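PDB 7M1B: galactose-binding-like protein from Bacteroides thetaiotaomicron, which probably binds galactose-type sugars or related glycans as a SusE-like protein, in a family for which a degradative capacity has also been proposed. Local coordinates for residues Gly124-His129 with His176-Arg181; Thr130-Gly133 with Tyr137-Phe140; Thr212-Leu215 with Ile219-Asp222; His236-Trp241 with Ser281-Ala286; Pro255-Phe260 with Gly305-Trp310. All coordinates share one frame; numbering follows the deposited sequence.

Interaction 1. Residues Gly124-His129 with His176-Arg181; sequences GGIYIH and HDFKVR
Ile126 and Phe178 form the aromatic part of this buried contact, and Ile128 with Val180 the purely aliphatic part. The first is a CH-pi interaction: Ile126 CG2 stands 3.8 Å from the centroid of the Phe178 ring, 23° off the ring normal, so the methyl sits over the face but shifted toward the rim. Ile126 CD1 reaches the same ring at Phe178 CD1, 3.5 Å away. CG1 lies between the backbone N and the carbonyl carbon (chi1 54°), leaving CG2 beside the N, so that CG2 and CD1 both rest on one face, CG2 near CE2 and CZ and CD1 near CD1 and CG. Were Phe178 replaced by an alanine, both Ile126 methyls would probably lose the ring they rest on, leaving a gap between the sheets. The aliphatic pair meets tip to tip, with Ile128 CD1 4.0 Å from Val180 CG2. No hydrogen bond joins the segments, and the CA atoms of Ile126 and Phe178 are 9.0 Å apart, a spacing for side-chain packing rather than strand pairing. Strand 125-131 belongs to a three-stranded antiparallel sheet and 176-183 to a four-stranded one; their facing residues contribute to the core of a beta-sandwich.

Interaction 2. Residues Thr130-Gly133 with Tyr137-Phe140; sequences TTNG and YLIF
Asn132 and Leu138 face each other with their CA atoms 8.7 Å apart, and the gap widens to 10.7 Å between the CA atoms of Thr130 and Phe140. The two segments run in opposite senses, yet no backbone hydrogen bond links them. Each pairs elsewhere: Thr130 with Ile164, Leu138 with Thr159 and Phe140 with Glu157. Strand 125-131 thus ends in one sheet and strand 138-144 begins in the other, which makes this a beta-arch connection across the sandwich rather than a hairpin. Asn132, with phi -159° and psi 61°, lies where the first strand gives way to the turn. Its amide carbon CG is 3.8 Å from Leu138 CD1, and OD1 of Asn132 is as near that methyl, so a single methyl is set against the amide group from the opposing segment. The amide is brought there by an extended first torsion, CG opposite the backbone N (chi1 179°). Its ND2 donates to the backbone O of Asn136 and of Val161, bonds that tie the turn and limit rotation of the amide. Two residues back along the first strand, the methyl Thr130 CG2 comes to the edge of the Phe140 ring, near its plane, 3.6 Å from Phe140 CZ. The hydroxyl of Thr130 has a different partner, hydrogen-bonding to the backbone O of Ala113 in helix 109-115, and Ile164 packs on all four of the touching side chains.

Interaction 3. Residues Thr212-Leu215 with Ile219-Asp222; sequences TFYL and IKMD
Tyr214 and Lys220 lie across each other at the surface, the phenol crossing the aliphatic part of the lysine. Tyr214 is thrown outward by its first torsion, CG opposite the backbone N (chi1 178°), which carries the ring over to the other segment. Lys220 is fully stretched beyond CG, with chi3 at -175°, and in such a zigzag every second carbon faces the same side. That explains the two nearest approaches: Tyr214 OH is 3.6 Å from Lys220 CE and 3.7 Å from Lys220 CG. The same CG also lies 4.1 Å from Tyr214 CE1, meeting the ring obliquely. The contact is van der Waals, with no hydrogen bond between the segments. Both belong to one irregular loop following strand 211-212, and it hugs strand 256-274 of the galactose-binding-like domain: Phe213 bonds through its backbone to Thr259, and Ile219 to Trp257. Tyr214 and Lys220 therefore project outward while the chain at both flanks is held to the sheet, with Ile219 on Val256 and Met221 on Phe258. Beside the lysine, the carbonyl oxygen of Ile219 comes to the edge of the tyrosine ring, close to its plane, 4.3 Å from Tyr214 CE1.

Interaction 4. Residues His236-Trp241 with Ser281-Ala286; sequences HGLNSW and SYYYRA
Leu238 meets the far end of Tyr283, and this one pair makes the close part of the contact. The methyl Leu238 CD1 is 3.7 Å from Tyr283 CE2, and the two side chains cross at about a right angle. The phenol oxygen lies over the turn itself, Tyr283 OH being 3.8 Å from Leu238 CA. Leu238 reaches the ring with its CG opposite the backbone N (chi1 -178°). No hydrogen bond crosses, and only 90 Å² is buried in all. Each side is shaped by a turn: a type I turn from Gly237 to Ser240, closed by Ser240 N to Gly237 O at 3.1 Å, and a type II turn from Tyr282 to Arg285. Away from the tyrosine, Asn239, Trp241 and Ser281 are exposed. On that side, order within 281-286 comes from Arg285, whose NE donates to Ser281 O at 2.9 Å (N-H...O angle 157°) and whose NH2 rests over the centre of the Tyr282 ring. Leu238 and Ser240 pair through the backbone with Gly279 and Met278. Helix 331-338 supports the close part, Ile334 touching Leu238 while Ala337 and Ser338 touch Tyr283. Ser277 OG bonds to the carbonyls of Gly237 and Leu238, and Gln372 accepts from Gly237 N, so both loops lie against the helix, and 236-241 also against strand 370-380.

Interaction 5. Residues Pro255-Phe260 with Gly305-Trp310; sequences PVWFTF and GSWDGW
Trp307 stands its edge on the face of Trp257 in a T-shaped stack, the two planes at 78°. This packs the loop between strands 292-297 and 311-317 onto strand 256-274 in the sheet of the galactose-binding-like domain. The five-membered ring of Trp307 and the six-membered ring of Trp257 have centroids 4.5 Å apart. Trp307 NE1 leads, 3.4 Å from Trp257 CZ2, while along the same edge Trp307 CZ2 lies 3.6 Å from Trp257 CD2. In Trp257, chi1 47° swings the indole toward the loop and chi2 86° sets the turn of its face; its NE1 bonds to Asn217 OD1, which helps fix that rotation. A leucine in place of Trp257 would probably leave the edge of Trp307 without its aromatic face and Asn217 without this donor. Two residues on, on the same side of the strand, Thr259 CG2 meets Trp310 obliquely, 3.8 Å from CH2 of that ring, with Thr259 OG1 bonded to Asp218 and Arg356. The loop is shaped by an ST turn, Asp308 N to Ser306 OG, and a type II turn from Trp307 to Trp310. Arg356 and Lys358 make cation-pi contacts with Trp307; those charges are likely to polarise its nitrogen-bearing edge further toward the electron-rich face of Trp257.

How the interactions relate
The five contacts fall into two groups. Interactions 1 and 2 share strand 125-131 and lie in one sandwich, their centres 15 Å apart; they join directly where Val180 CG1 is 4.2 Å from Phe140 CD2. Interactions 3 and 5 belong to the galactose-binding-like part and have centres 11 Å apart. Besides the backbone pairing of loop and strand, they meet where Leu215 CB packs 3.7 Å from Gly305 CA. Interaction 4 touches neither of them: its centre is about 21 Å from that of interaction 3, with nearest atoms about 9 Å apart, and about 27 Å from that of interaction 5. Between the groups, interactions 1 and 5 come no nearer than about 16 Å between atoms.

Interaction 1. Residues Gly124-His129 with His176-Arg181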
# COMPACT_ATOMS: atom_id res chain seq x y z
N GLY A 124 13.74 -3.31 -4.62
CA GLY A 124 14.37 -3.78 -5.85
C GLY A 124 14.98 -2.63 -6.67
O GLY A 124 15.34 -2.77 -7.83
N GLY A 125 15.23 -1.48 -6.03
CA GLY A 125 15.88 -0.39 -6.77
C GLY A 125 15.99 0.89 -5.97
O GLY A 125 16.29 0.90 -4.78
N ILE A 126 15.85 2.01 -6.72
CA ILE A 126 16.02 3.31 -6.10
C ILE A 126 14.83 4.19 -6.48
O ILE A 126 14.16 3.97 -7.50
CB ILE A 126 17.37 3.94 -6.51
CG1 ILE A 126 17.48 3.98 -8.04
CG2 ILE A 126 18.53 3.20 -5.85
CD1 ILE A 126 18.64 4.89 -8.54
N TYR A 127 14.59 5.15 -5.60
CA TYR A 127 13.60 6.18 -5.82
C TYR A 127 14.33 7.51 -5.96
O TYR A 127 15.06 7.89 -5.05
CB TYR A 127 12.57 6.19 -4.68
CG TYR A 127 11.57 7.31 -4.71
CD1 TYR A 127 10.61 7.36 -5.73
CD2 TYR A 127 11.58 8.31 -3.74
CE1 TYR A 127 9.68 8.38 -5.77
CE2 TYR A 127 10.65 9.35 -3.79
CZ TYR A 127 9.70 9.37 -4.80
OH TYR A 127 8.78 10.41 -4.94
N ILE A 128 14.09 8.20 -7.07
CA ILE A 128 14.77 9.47 -7.34
C ILE A 128 13.76 10.61 -7.24
O ILE A 128 12.71 10.53 -7.86
CB ILE A 128 15.40 9.44 -8.74
CG1 ILE A 128 16.52 8.40 -8.78
CG2 ILE A 128 15.95 10.82 -9.09
CD1 ILE A 128 17.02 8.07 -10.17
N HIS A 129 14.06 11.63 -6.42
CA HIS A 129 13.15 12.76 -6.29
C HIS A 129 13.92 14.07 -6.33
O HIS A 129 15.05 14.18 -5.85
CB HIS A 129 12.18 12.66 -5.10
CG HIS A 129 12.79 12.30 -3.80
ND1 HIS A 129 12.72 13.14 -2.69
CD2 HIS A 129 13.45 11.19 -3.40
CE1 HIS A 129 13.31 12.54 -1.66
NE2 HIS A 129 13.78 11.35 -2.09
N HIS A 176 24.90 -1.06 -4.69
CA HIS A 176 25.18 -0.80 -6.09
C HIS A 176 25.49 0.67 -6.28
O HIS A 176 24.99 1.52 -5.53
CB HIS A 176 23.94 -1.06 -6.94
CG HIS A 176 23.42 -2.44 -6.94
ND1 HIS A 176 23.94 -3.43 -7.76
CD2 HIS A 176 22.40 -2.99 -6.25
CE1 HIS A 176 23.25 -4.53 -7.59
NE2 HIS A 176 22.26 -4.26 -6.72
N ASP A 177 26.36 0.95 -7.24
CA ASP A 177 26.74 2.31 -7.58
C ASP A 177 25.78 2.81 -8.64
O ASP A 177 25.54 2.12 -9.65
CB ASP A 177 28.19 2.29 -8.09
CG ASP A 177 29.17 1.69 -7.10
OD1 ASP A 177 28.98 1.90 -5.88
OD2 ASP A 177 30.14 1.03 -7.56
N PHE A 178 25.22 4.00 -8.37
CA PHE A 178 24.29 4.65 -9.28
C PHE A 178 24.87 5.99 -9.73
O PHE A 178 25.63 6.65 -8.99
CB PHE A 178 22.91 4.83 -8.61
CG PHE A 178 22.21 3.54 -8.25
CD1 PHE A 178 21.43 2.88 -9.21
CD2 PHE A 178 22.32 2.97 -6.99
CE1 PHE A 178 20.76 1.70 -8.91
CE2 PHE A 178 21.63 1.81 -6.69
CZ PHE A 178 20.88 1.17 -7.65
N LYS A 179 24.52 6.38 -10.96
CA LYS A 179 24.92 7.67 -11.51
C LYS A 179 23.68 8.29 -12.17
O LYS A 179 22.96 7.55 -12.88
CB LYS A 179 26.06 7.43 -12.51
CG LYS A 179 26.32 8.52 -13.54
CD LYS A 179 27.15 8.01 -14.71
CE LYS A 179 28.53 7.51 -14.32
NZ LYS A 179 29.52 7.76 -15.39
N VAL A 180 23.45 9.60 -11.90
CA VAL A 180 22.33 10.34 -12.44
C VAL A 180 22.82 11.62 -13.12
O VAL A 180 23.65 12.37 -12.60
CB VAL A 180 21.21 10.68 -11.42
CG1 VAL A 180 20.00 11.29 -12.19
CG2 VAL A 180 20.78 9.49 -10.55
N ARG A 181 22.30 11.90 -14.32
CA ARG A 181 22.56 13.17 -15.01
C ARG A 181 21.21 13.70 -15.49
O ARG A 181 20.34 12.84 -15.85
CB ARG A 181 23.53 12.94 -16.18
CG ARG A 181 24.96 13.35 -15.87
CD ARG A 181 25.86 13.35 -17.08
NE ARG A 181 26.49 14.66 -17.21
CZ ARG A 181 27.35 14.99 -18.16
NH1 ARG A 181 27.71 14.11 -19.07
NH2 ARG A 181 27.86 16.22 -18.19

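Interaction 2. Residues Thr130-Gly133 with Tyr137-Phe140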
# COMPACT_ATOMS: atom_id res chain seq x y z
N THR A 130 13.30 15.08 -6.95
CA THR A 130 13.89 16.42 -6.98
C THR A 130 12.78 17.44 -7.17
O THR A 130 11.62 17.04 -7.25
CB THR A 130 15.07 16.51 -7.94
OG1 THR A 130 15.81 17.70 -7.63
CG2 THR A 130 14.65 16.48 -9.40
N THR A 131 13.18 18.72 -7.26
CA THR A 131 12.23 19.83 -7.38
C THR A 131 12.37 20.55 -8.72
O THR A 131 13.44 20.62 -9.34
CB THR A 131 12.32 20.78 -6.18
OG1 THR A 131 11.29 21.77 -6.29
CG2 THR A 131 13.68 21.45 -6.13
N ASN A 132 11.24 21.10 -9.15
CA ASN A 132 11.11 21.64 -10.49
C ASN A 132 9.94 22.62 -10.46
O ASN A 132 8.95 22.42 -11.16
CB ASN A 132 10.90 20.48 -11.47
CG ASN A 132 10.72 20.86 -12.93
OD1 ASN A 132 11.27 21.88 -13.37
ND2 ASN A 132 9.99 20.03 -13.67
N GLY A 133 10.07 23.66 -9.61
CA GLY A 133 8.98 24.61 -9.36
C GLY A 133 8.50 25.34 -10.62
O GLY A 133 7.37 25.92 -10.65
N TYR A 137 10.81 20.96 -18.53
CA TYR A 137 10.91 19.63 -19.11
C TYR A 137 12.33 19.12 -18.96
O TYR A 137 13.27 19.66 -19.49
CB TYR A 137 10.39 19.60 -20.54
CG TYR A 137 10.32 18.26 -21.25
CD1 TYR A 137 9.19 17.47 -21.13
CD2 TYR A 137 11.36 17.80 -22.04
CE1 TYR A 137 9.09 16.23 -21.77
CE2 TYR A 137 11.27 16.58 -22.70
CZ TYR A 137 10.13 15.81 -22.60
OH TYR A 137 10.08 14.58 -23.22
N LEU A 138 12.50 18.09 -18.11
CA LEU A 138 13.81 17.59 -17.71
C LEU A 138 13.87 16.13 -18.18
O LEU A 138 12.79 15.59 -18.45
CB LEU A 138 13.93 17.73 -16.17
CG LEU A 138 13.90 19.18 -15.63
CD1 LEU A 138 13.86 19.14 -14.10
CD2 LEU A 138 15.13 19.99 -16.11
N ILE A 139 15.10 15.65 -18.46
CA ILE A 139 15.40 14.26 -18.89
C ILE A 139 16.43 13.70 -17.92
O ILE A 139 17.53 14.25 -17.78
CB ILE A 139 15.93 14.31 -20.35
CG1 ILE A 139 15.18 15.35 -21.19
CG2 ILE A 139 15.87 12.91 -21.02
CD1 ILE A 139 13.76 14.97 -21.53
N PHE A 140 16.04 12.63 -17.24
CA PHE A 140 16.96 12.05 -16.28
C PHE A 140 17.54 10.78 -16.87
O PHE A 140 16.78 9.90 -17.28
CB PHE A 140 16.19 11.74 -15.00
CG PHE A 140 15.73 12.94 -14.21
CD1 PHE A 140 14.63 13.70 -14.63
CD2 PHE A 140 16.38 13.33 -13.04
CE1 PHE A 140 14.18 14.78 -13.87
CE2 PHE A 140 15.93 14.39 -12.27
CZ PHE A 140 14.83 15.11 -12.68

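Interaction 3. Residues Thr212-Leu215 with Ile219-Asp222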
# COMPACT_ATOMS: atom_id res chain seq x y z
N THR A 212 -5.38 -3.77 17.37
CA THR A 212 -6.45 -2.82 17.14
C THR A 212 -6.02 -1.45 17.69
O THR A 212 -5.35 -1.36 18.73
CB THR A 212 -7.72 -3.27 17.84
OG1 THR A 212 -8.00 -4.61 17.41
CG2 THR A 212 -8.91 -2.38 17.48
N PHE A 213 -6.34 -0.39 16.90
CA PHE A 213 -6.06 0.97 17.38
C PHE A 213 -7.30 1.81 17.12
O PHE A 213 -7.36 2.64 16.17
CB PHE A 213 -4.79 1.54 16.72
CG PHE A 213 -4.10 2.60 17.54
CD1 PHE A 213 -3.20 2.25 18.55
CD2 PHE A 213 -4.44 3.94 17.40
CE1 PHE A 213 -2.60 3.24 19.33
CE2 PHE A 213 -3.88 4.90 18.24
CZ PHE A 213 -2.93 4.56 19.17
N TYR A 214 -8.30 1.62 17.98
CA TYR A 214 -9.68 2.11 17.73
C TYR A 214 -9.76 3.62 18.00
O TYR A 214 -9.40 4.10 19.06
CB TYR A 214 -10.65 1.36 18.63
CG TYR A 214 -12.09 1.81 18.48
CD1 TYR A 214 -12.78 1.69 17.28
CD2 TYR A 214 -12.76 2.24 19.61
CE1 TYR A 214 -14.13 2.07 17.20
CE2 TYR A 214 -14.11 2.54 19.57
CZ TYR A 214 -14.76 2.55 18.34
OH TYR A 214 -16.11 2.86 18.31
N LEU A 215 -10.09 4.39 16.94
CA LEU A 215 -10.32 5.82 17.00
C LEU A 215 -11.84 6.12 16.94
O LEU A 215 -12.62 5.29 16.50
CB LEU A 215 -9.54 6.50 15.87
CG LEU A 215 -8.04 6.13 15.88
CD1 LEU A 215 -7.39 6.85 14.72
CD2 LEU A 215 -7.40 6.56 17.20
N ILE A 219 -15.33 2.34 12.31
CA ILE A 219 -16.27 1.22 12.51
C ILE A 219 -15.65 0.26 13.50
O ILE A 219 -14.43 0.03 13.48
CB ILE A 219 -16.68 0.49 11.20
CG1 ILE A 219 -15.47 -0.07 10.42
CG2 ILE A 219 -17.51 1.43 10.30
CD1 ILE A 219 -15.83 -0.96 9.24
N LYS A 220 -16.54 -0.42 14.22
CA LYS A 220 -16.19 -1.46 15.16
C LYS A 220 -16.05 -2.79 14.40
O LYS A 220 -16.86 -3.09 13.49
CB LYS A 220 -17.25 -1.57 16.25
CG LYS A 220 -17.31 -0.44 17.28
CD LYS A 220 -18.37 -0.68 18.36
CE LYS A 220 -18.54 0.47 19.31
NZ LYS A 220 -19.76 0.33 20.16
N MET A 221 -15.07 -3.62 14.84
CA MET A 221 -14.79 -4.86 14.12
C MET A 221 -14.80 -6.04 15.12
O MET A 221 -14.04 -7.00 14.92
CB MET A 221 -13.49 -4.78 13.31
CG MET A 221 -13.63 -3.79 12.07
SD MET A 221 -14.77 -4.46 10.86
CE MET A 221 -13.74 -5.70 10.11
N ASP A 222 -15.57 -5.90 16.18
CA ASP A 222 -15.57 -6.89 17.28
C ASP A 222 -16.90 -7.66 17.36
O ASP A 222 -17.22 -8.28 18.40
CB ASP A 222 -15.29 -6.19 18.64
CG ASP A 222 -16.39 -5.26 19.06
OD1 ASP A 222 -17.21 -4.91 18.19
OD2 ASP A 222 -16.38 -4.88 20.27

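Interaction 4. Residues His236-Trp241 with Ser281-Ala286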
# COMPACT_ATOMS: atom_id res chain seq x y z
N HIS A 236 -5.92 -18.61 8.20
CA HIS A 236 -6.50 -18.19 6.93
C HIS A 236 -6.65 -19.43 6.02
O HIS A 236 -6.22 -20.53 6.41
CB HIS A 236 -5.59 -17.14 6.29
CG HIS A 236 -4.27 -17.71 5.82
ND1 HIS A 236 -3.29 -18.12 6.78
CD2 HIS A 236 -3.83 -18.13 4.62
CE1 HIS A 236 -2.24 -18.65 6.11
NE2 HIS A 236 -2.55 -18.62 4.79
N GLY A 237 -7.38 -19.25 4.91
CA GLY A 237 -7.51 -20.24 3.86
C GLY A 237 -8.97 -20.65 3.68
O GLY A 237 -9.90 -20.20 4.42
N LEU A 238 -9.19 -21.51 2.70
CA LEU A 238 -10.53 -21.86 2.22
C LEU A 238 -11.40 -22.36 3.33
O LEU A 238 -12.56 -21.90 3.49
CB LEU A 238 -10.40 -22.93 1.14
CG LEU A 238 -11.73 -23.34 0.51
CD1 LEU A 238 -12.39 -22.15 -0.25
CD2 LEU A 238 -11.48 -24.51 -0.48
N ASN A 239 -10.87 -23.27 4.16
CA ASN A 239 -11.63 -23.95 5.18
C ASN A 239 -11.62 -23.24 6.55
O ASN A 239 -12.01 -23.81 7.55
CB ASN A 239 -11.28 -25.43 5.28
CG ASN A 239 -11.88 -26.25 4.17
OD1 ASN A 239 -12.81 -25.78 3.49
ND2 ASN A 239 -11.34 -27.44 3.94
N SER A 240 -10.99 -22.07 6.62
CA SER A 240 -10.89 -21.33 7.87
C SER A 240 -12.22 -20.69 8.27
O SER A 240 -12.95 -20.16 7.39
CB SER A 240 -9.86 -20.27 7.71
OG SER A 240 -9.75 -19.46 8.88
N TRP A 241 -12.46 -20.71 9.58
CA TRP A 241 -13.61 -19.99 10.19
C TRP A 241 -13.14 -18.66 10.81
O TRP A 241 -13.89 -17.98 11.55
CB TRP A 241 -14.34 -20.88 11.25
CG TRP A 241 -15.67 -21.34 10.69
CD1 TRP A 241 -16.92 -20.92 11.11
CD2 TRP A 241 -15.91 -22.26 9.61
NE1 TRP A 241 -17.87 -21.52 10.35
CE2 TRP A 241 -17.29 -22.31 9.41
CE3 TRP A 241 -15.07 -22.96 8.72
CZ2 TRP A 241 -17.89 -23.12 8.45
CZ3 TRP A 241 -15.65 -23.74 7.72
CH2 TRP A 241 -17.05 -23.79 7.59
N SER A 281 -18.27 -20.38 0.29
CA SER A 281 -19.51 -19.79 -0.20
C SER A 281 -19.64 -18.32 0.21
O SER A 281 -20.46 -17.60 -0.35
CB SER A 281 -20.73 -20.55 0.26
OG SER A 281 -20.83 -20.47 1.66
N TYR A 282 -18.82 -17.86 1.16
CA TYR A 282 -18.86 -16.47 1.62
C TYR A 282 -18.01 -15.51 0.81
O TYR A 282 -18.00 -14.30 1.06
CB TYR A 282 -18.55 -16.37 3.11
CG TYR A 282 -19.74 -16.78 3.91
CD1 TYR A 282 -19.94 -18.14 4.25
CD2 TYR A 282 -20.58 -15.83 4.48
CE1 TYR A 282 -21.06 -18.52 4.99
CE2 TYR A 282 -21.74 -16.19 5.16
CZ TYR A 282 -21.92 -17.55 5.50
OH TYR A 282 -23.04 -17.92 6.23
N TYR A 283 -17.19 -16.06 -0.09
CA TYR A 283 -16.42 -15.15 -0.93
C TYR A 283 -17.32 -14.21 -1.74
O TYR A 283 -18.41 -14.57 -2.24
CB TYR A 283 -15.43 -15.91 -1.85
CG TYR A 283 -14.29 -16.59 -1.15
CD1 TYR A 283 -13.58 -15.96 -0.12
CD2 TYR A 283 -13.85 -17.86 -1.57
CE1 TYR A 283 -12.50 -16.60 0.50
CE2 TYR A 283 -12.75 -18.50 -0.97
CZ TYR A 283 -12.04 -17.83 0.01
OH TYR A 283 -10.99 -18.45 0.65
N TYR A 284 -16.82 -13.00 -1.90
CA TYR A 284 -17.38 -11.99 -2.81
C TYR A 284 -18.82 -11.62 -2.39
O TYR A 284 -19.65 -11.30 -3.24
CB TYR A 284 -17.32 -12.52 -4.26
CG TYR A 284 -15.89 -12.62 -4.72
CD1 TYR A 284 -15.13 -11.48 -5.00
CD2 TYR A 284 -15.35 -13.86 -4.90
CE1 TYR A 284 -13.81 -11.58 -5.42
CE2 TYR A 284 -14.01 -13.99 -5.30
CZ TYR A 284 -13.27 -12.84 -5.61
OH TYR A 284 -11.96 -12.91 -6.00
N ARG A 285 -19.08 -11.67 -1.09
CA ARG A 285 -20.36 -11.20 -0.52
C ARG A 285 -20.16 -11.19 1.01
O ARG A 285 -19.04 -11.43 1.50
CB ARG A 285 -21.49 -12.20 -0.87
CG ARG A 285 -21.43 -13.60 -0.24
CD ARG A 285 -22.62 -14.54 -0.53
NE ARG A 285 -22.65 -15.80 0.27
CZ ARG A 285 -23.34 -16.07 1.40
NH1 ARG A 285 -24.11 -15.14 1.95
NH2 ARG A 285 -23.24 -17.28 1.98
N ALA A 286 -21.20 -10.73 1.73
CA ALA A 286 -21.22 -10.86 3.18
C ALA A 286 -19.98 -10.26 3.85
O ALA A 286 -19.28 -10.90 4.65
CB ALA A 286 -21.42 -12.32 3.57

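Interaction 5. Residues Pro255-Phe260 with Gly305-Trp310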
# COMPACT_ATOMS: atom_id res chain seq x y z
N PRO A 255 -17.77 6.32 2.46
CA PRO A 255 -16.73 5.41 2.93
C PRO A 255 -16.68 5.32 4.46
O PRO A 255 -17.10 6.23 5.22
CB PRO A 255 -15.44 6.09 2.42
CG PRO A 255 -15.77 7.58 2.44
CD PRO A 255 -17.22 7.62 1.98
N VAL A 256 -16.29 4.14 4.92
CA VAL A 256 -16.07 3.91 6.35
C VAL A 256 -14.64 3.43 6.54
O VAL A 256 -14.01 3.08 5.56
CB VAL A 256 -17.05 2.86 6.88
CG1 VAL A 256 -18.52 3.32 6.74
CG2 VAL A 256 -16.85 1.47 6.24
N TRP A 257 -14.15 3.32 7.79
CA TRP A 257 -12.74 2.97 7.92
C TRP A 257 -12.53 2.27 9.29
O TRP A 257 -13.22 2.54 10.29
CB TRP A 257 -11.83 4.23 7.79
CG TRP A 257 -12.30 5.39 8.62
CD1 TRP A 257 -12.02 5.67 9.93
CD2 TRP A 257 -13.09 6.48 8.14
NE1 TRP A 257 -12.65 6.83 10.34
CE2 TRP A 257 -13.28 7.37 9.23
CE3 TRP A 257 -13.68 6.76 6.88
CZ2 TRP A 257 -14.06 8.54 9.11
CZ3 TRP A 257 -14.44 7.93 6.77
CH2 TRP A 257 -14.60 8.82 7.87
N PHE A 258 -11.44 1.50 9.35
CA PHE A 258 -10.93 0.98 10.61
C PHE A 258 -9.42 1.23 10.67
O PHE A 258 -8.80 1.54 9.65
CB PHE A 258 -11.27 -0.49 10.89
CG PHE A 258 -10.75 -1.47 9.85
CD1 PHE A 258 -9.42 -1.72 9.72
CD2 PHE A 258 -11.61 -2.13 8.98
CE1 PHE A 258 -8.94 -2.62 8.76
CE2 PHE A 258 -11.15 -3.04 8.04
CZ PHE A 258 -9.81 -3.27 7.91
N THR A 259 -8.89 1.16 11.90
CA THR A 259 -7.53 1.60 12.22
C THR A 259 -6.82 0.54 13.02
O THR A 259 -7.37 0.01 14.00
CB THR A 259 -7.48 2.92 13.05
OG1 THR A 259 -8.39 3.86 12.45
CG2 THR A 259 -6.09 3.47 13.16
N PHE A 260 -5.56 0.24 12.62
CA PHE A 260 -4.80 -0.66 13.48
C PHE A 260 -3.34 -0.17 13.58
O PHE A 260 -2.93 0.74 12.86
CB PHE A 260 -4.82 -2.11 12.98
CG PHE A 260 -4.38 -2.37 11.56
CD1 PHE A 260 -3.04 -2.62 11.32
CD2 PHE A 260 -5.28 -2.32 10.50
CE1 PHE A 260 -2.64 -2.95 10.02
CE2 PHE A 260 -4.87 -2.62 9.21
CZ PHE A 260 -3.54 -2.94 8.96
N GLY A 305 -9.99 10.45 15.66
CA GLY A 305 -9.96 9.83 14.33
C GLY A 305 -9.94 10.84 13.18
O GLY A 305 -10.21 10.48 12.02
N SER A 306 -9.55 12.07 13.50
CA SER A 306 -9.41 13.04 12.41
C SER A 306 -8.44 12.53 11.35
O SER A 306 -7.41 11.95 11.65
CB SER A 306 -8.87 14.33 13.00
OG SER A 306 -8.56 15.23 11.95
N TRP A 307 -8.74 12.85 10.07
CA TRP A 307 -7.86 12.42 9.00
C TRP A 307 -6.61 13.32 8.81
O TRP A 307 -5.67 12.97 8.09
CB TRP A 307 -8.70 12.37 7.72
CG TRP A 307 -9.53 11.11 7.63
CD1 TRP A 307 -10.87 10.95 7.84
CD2 TRP A 307 -9.04 9.85 7.15
NE1 TRP A 307 -11.24 9.64 7.60
CE2 TRP A 307 -10.14 8.94 7.15
CE3 TRP A 307 -7.78 9.42 6.72
CZ2 TRP A 307 -9.99 7.63 6.68
CZ3 TRP A 307 -7.63 8.10 6.31
CH2 TRP A 307 -8.72 7.22 6.25
N ASP A 308 -6.55 14.42 9.57
CA ASP A 308 -5.37 15.27 9.56
C ASP A 308 -4.15 14.45 9.99
O ASP A 308 -4.21 13.67 10.98
CB ASP A 308 -5.57 16.42 10.55
CG ASP A 308 -6.57 17.46 10.06
OD1 ASP A 308 -7.12 17.35 8.92
OD2 ASP A 308 -6.78 18.40 10.82
N GLY A 309 -3.08 14.52 9.20
CA GLY A 309 -1.85 13.84 9.61
C GLY A 309 -1.71 12.44 9.00
O GLY A 309 -0.67 11.79 9.16
N TRP A 310 -2.74 11.98 8.28
CA TRP A 310 -2.74 10.69 7.59
C TRP A 310 -2.33 10.89 6.13
O TRP A 310 -2.75 11.88 5.51
CB TRP A 310 -4.13 10.04 7.67
CG TRP A 310 -4.44 9.54 9.07
CD1 TRP A 310 -5.10 10.22 10.08
CD2 TRP A 310 -4.25 8.19 9.54
NE1 TRP A 310 -5.24 9.38 11.19
CE2 TRP A 310 -4.72 8.14 10.87
CE3 TRP A 310 -3.64 7.05 8.96
CZ2 TRP A 310 -4.67 6.94 11.62
CZ3 TRP A 310 -3.57 5.91 9.71
CH2 TRP A 310 -4.06 5.87 11.00